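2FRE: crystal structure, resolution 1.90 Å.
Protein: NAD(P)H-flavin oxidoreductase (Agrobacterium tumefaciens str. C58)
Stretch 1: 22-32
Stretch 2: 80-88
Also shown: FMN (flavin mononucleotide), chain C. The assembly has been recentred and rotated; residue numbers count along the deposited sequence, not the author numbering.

Stretch 1, residues 22-32: SPRAFDGSPMP
Stretch 2 80-88: KWAKNASVL

Stretch 1 is an irregular, largely extended segment lying along stretch 2, where a helix that includes K80 to A82 is followed by a type I turn (A82 to A85) and a strand at V87. Both chains advance the same way: R24 CA lies 5.9 Å from W81 CA, and G28 CA 4.5 Å from N84 CA. G28, at phi/psi 75/10, brings its N to 2.8 Å from N84 O.

R24 (chi1 m, chi2 and chi3 t, chi4 84°) extends across W81 (chi1 p, chi2 -91°). R24 CD sits 3.6 Å from the centroid of the W81 five-membered ring, 9° off the normal, a CH-pi contact. On this course R24 NE and R24 NH2 donate to FMN O2 at 3.1 and 2.8 Å. F26 (m, chi2 -65°) meets W81 edge to edge, F26 CE2 to W81 CZ3 4.0 Å, and F26 CD2 lies 4.1 Å from A85 CB. Water 1 joins R24 O, F26 N and W81 O.

S86 CA-to-CB points toward stretch 1, so chi1 m brings S86 OG to S29 O, donating a very short 2.5 Å hydrogen bond; waters 2 and 3 donate to the same OG. S29 (p) points its CB away; S29 OG and S29 N donate to D27 OD1 (2.6 and 3.0 Å), with D27 at chi1 p. Selenomethionine M31 points CA-to-CB toward stretch 2, and its t, t, m chain carries M31 SE to 4.0 Å from V87 CG2 (V87 chi1 t), an apolar contact; water 4 links M31 N to S86 O.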

# COMPACT_ATOMS: atom_id res chain seq x y z
N SER A 22 6.06 10.14 9.12
CA SER A 22 6.46 9.14 10.11
C SER A 22 7.47 9.75 11.10
O SER A 22 8.66 9.52 11.02
CB SER A 22 6.99 7.89 9.40
OG SER A 22 6.00 7.41 8.47
N PRO A 23 6.96 10.52 12.07
CA PRO A 23 7.82 11.04 13.11
C PRO A 23 8.14 9.97 14.14
O PRO A 23 7.61 8.86 14.07
CB PRO A 23 6.97 12.14 13.74
CG PRO A 23 5.57 11.63 13.60
CD PRO A 23 5.56 10.95 12.25
N ARG A 24 8.98 10.33 15.10
CA ARG A 24 9.41 9.41 16.16
C ARG A 24 9.08 9.91 17.57
O ARG A 24 9.19 9.13 18.52
CB ARG A 24 10.93 9.16 16.06
CG ARG A 24 11.31 8.41 14.82
CD ARG A 24 12.77 8.13 14.70
NE ARG A 24 13.00 7.46 13.43
CZ ARG A 24 13.16 8.07 12.26
NH1 ARG A 24 13.20 9.39 12.19
NH2 ARG A 24 13.31 7.35 11.16
N ALA A 25 8.68 11.18 17.72
CA ALA A 25 8.40 11.75 19.06
C ALA A 25 6.94 11.51 19.42
O ALA A 25 6.06 12.24 18.96
CB ALA A 25 8.75 13.21 19.13
N PHE A 26 6.69 10.50 20.25
CA PHE A 26 5.34 10.13 20.65
C PHE A 26 5.13 10.41 22.13
O PHE A 26 6.08 10.33 22.94
CB PHE A 26 5.04 8.66 20.31
CG PHE A 26 4.96 8.40 18.85
CD1 PHE A 26 3.95 8.97 18.08
CD2 PHE A 26 5.91 7.60 18.23
CE1 PHE A 26 3.89 8.73 16.71
CE2 PHE A 26 5.85 7.38 16.86
CZ PHE A 26 4.84 7.93 16.11
N ASP A 27 3.89 10.75 22.49
CA ASP A 27 3.60 11.22 23.84
C ASP A 27 3.28 10.13 24.86
O ASP A 27 3.11 10.44 26.04
CB ASP A 27 2.51 12.31 23.81
CG ASP A 27 1.09 11.76 23.59
OD1 ASP A 27 0.88 10.55 23.33
OD2 ASP A 27 0.16 12.60 23.67
N GLY A 28 3.20 8.88 24.42
CA GLY A 28 3.02 7.75 25.34
C GLY A 28 1.63 7.63 25.92
O GLY A 28 1.41 6.84 26.82
N SER A 29 0.68 8.40 25.38
CA SER A 29 -0.69 8.43 25.89
C SER A 29 -1.44 7.19 25.44
O SER A 29 -1.06 6.57 24.45
CB SER A 29 -1.41 9.67 25.39
OG SER A 29 -1.47 9.69 23.98
N PRO A 30 -2.51 6.82 26.16
CA PRO A 30 -3.37 5.73 25.68
C PRO A 30 -4.19 6.13 24.45
O PRO A 30 -4.64 7.27 24.36
CB PRO A 30 -4.30 5.46 26.87
CG PRO A 30 -4.27 6.67 27.70
CD PRO A 30 -2.97 7.37 27.45
N MSE A 31 -4.35 5.22 23.49
CA MSE A 31 -5.24 5.45 22.36
C MSE A 31 -6.54 4.72 22.62
O MSE A 31 -6.52 3.55 22.98
CB MSE A 31 -4.66 4.90 21.06
CG MSE A 31 -5.62 5.02 19.89
SE MSE A 31 -4.93 4.22 18.23
CE MSE A 31 -3.34 5.38 18.01
N PRO A 32 -7.67 5.39 22.42
CA PRO A 32 -8.94 4.69 22.63
C PRO A 32 -9.00 3.38 21.85
O PRO A 32 -8.52 3.31 20.70
CB PRO A 32 -9.98 5.70 22.15
CG PRO A 32 -9.35 7.01 22.37
CD PRO A 32 -7.89 6.79 22.04
N LYS A 80 14.12 2.74 21.24
CA LYS A 80 14.42 3.98 21.94
C LYS A 80 13.27 4.97 21.84
O LYS A 80 12.98 5.67 22.80
CB LYS A 80 15.67 4.63 21.34
CG LYS A 80 16.95 3.90 21.65
CD LYS A 80 18.12 4.40 20.79
CE LYS A 80 19.48 4.18 21.48
NZ LYS A 80 19.77 2.75 21.90
N TRP A 81 12.62 5.03 20.68
CA TRP A 81 11.52 5.98 20.46
C TRP A 81 10.17 5.29 20.40
O TRP A 81 9.19 5.85 20.88
CB TRP A 81 11.76 6.82 19.18
CG TRP A 81 11.98 6.02 17.95
CD1 TRP A 81 13.18 5.59 17.46
CD2 TRP A 81 10.98 5.56 17.04
NE1 TRP A 81 12.99 4.89 16.31
CE2 TRP A 81 11.66 4.84 16.02
CE3 TRP A 81 9.59 5.66 16.99
CZ2 TRP A 81 10.99 4.23 14.97
CZ3 TRP A 81 8.92 5.05 15.94
CH2 TRP A 81 9.62 4.33 14.95
N ALA A 82 10.11 4.10 19.82
CA ALA A 82 8.84 3.39 19.66
C ALA A 82 8.20 2.93 20.98
O ALA A 82 7.00 2.69 21.04
CB ALA A 82 9.00 2.22 18.72
N LYS A 83 9.01 2.82 22.03
CA LYS A 83 8.50 2.43 23.34
C LYS A 83 7.56 3.46 23.90
O LYS A 83 6.86 3.18 24.85
CB LYS A 83 9.64 2.18 24.33
CG LYS A 83 10.45 3.40 24.73
CD LYS A 83 11.75 2.94 25.35
CE LYS A 83 12.62 4.06 25.81
NZ LYS A 83 13.87 3.52 26.46
N ASN A 84 7.57 4.66 23.33
CA ASN A 84 6.71 5.75 23.76
C ASN A 84 5.48 5.97 22.86
O ASN A 84 4.71 6.90 23.07
CB ASN A 84 7.53 7.03 23.92
CG ASN A 84 8.53 6.93 25.07
OD1 ASN A 84 8.25 6.32 26.09
ND2 ASN A 84 9.70 7.51 24.89
N ALA A 85 5.29 5.08 21.88
CA ALA A 85 4.11 5.10 21.04
C ALA A 85 2.91 4.61 21.85
O ALA A 85 3.06 4.06 22.95
CB ALA A 85 4.32 4.23 19.83
N SER A 86 1.72 4.81 21.30
CA SER A 86 0.48 4.43 21.95
C SER A 86 0.08 2.99 21.65
O SER A 86 -0.60 2.35 22.46
CB SER A 86 -0.66 5.36 21.52
OG SER A 86 -0.51 6.64 22.06
N VAL A 87 0.49 2.50 20.48
CA VAL A 87 0.17 1.17 19.99
C VAL A 87 1.39 0.66 19.23
O VAL A 87 2.04 1.42 18.52
CB VAL A 87 -1.06 1.22 19.02
CG1 VAL A 87 -1.26 -0.10 18.31
CG2 VAL A 87 -2.32 1.62 19.77
N LEU A 88 1.70 -0.63 19.40
CA LEU A 88 2.64 -1.33 18.55
C LEU A 88 1.90 -2.51 17.92
O LEU A 88 1.09 -3.17 18.58
CB LEU A 88 3.86 -1.81 19.33
CG LEU A 88 4.85 -0.72 19.76
CD1 LEU A 88 5.80 -1.23 20.81
CD2 LEU A 88 5.61 -0.23 18.58
N1 FMN C . 11.91 4.06 10.22
C2 FMN C . 12.77 3.81 11.29
O2 FMN C . 13.14 4.74 12.01
N3 FMN C . 13.23 2.53 11.54
C4 FMN C . 12.85 1.47 10.77
O4 FMN C . 13.10 0.31 11.16
C4A FMN C . 11.98 1.72 9.68
N5 FMN C . 11.58 0.68 8.87
C5A FMN C . 10.66 0.94 7.86
C6 FMN C . 10.23 -0.12 7.07
C7 FMN C . 9.32 0.09 6.06
C7M FMN C . 8.54 -1.13 5.63
C8 FMN C . 8.83 1.38 5.79
C8M FMN C . 7.49 1.56 5.12
C9 FMN C . 9.26 2.44 6.57
C9A FMN C . 10.20 2.22 7.60
N10 FMN C . 10.65 3.28 8.37
C10 FMN C . 11.52 3.02 9.42
C1' FMN C . 10.25 4.70 8.07
C2' FMN C . 10.69 5.22 6.70
O2' FMN C . 12.06 5.63 6.71
C3' FMN C . 9.77 6.35 6.25
O3' FMN C . 8.46 5.84 6.05
C4' FMN C . 10.31 7.02 4.99
O4' FMN C . 11.53 7.68 5.27
C5' FMN C . 9.33 8.03 4.39
O5' FMN C . 9.03 9.07 5.31
P FMN C . 7.52 9.39 5.73
O1P FMN C . 6.85 9.99 4.51
O2P FMN C . 6.81 8.10 6.11
O3P FMN C . 7.59 10.34 6.90
O HOH W 1 9.02 8.67 21.03
O HOH W 2 1.57 8.54 21.57
O HOH W 3 -2.21 8.52 21.28
O HOH W 4 -3.04 2.64 23.72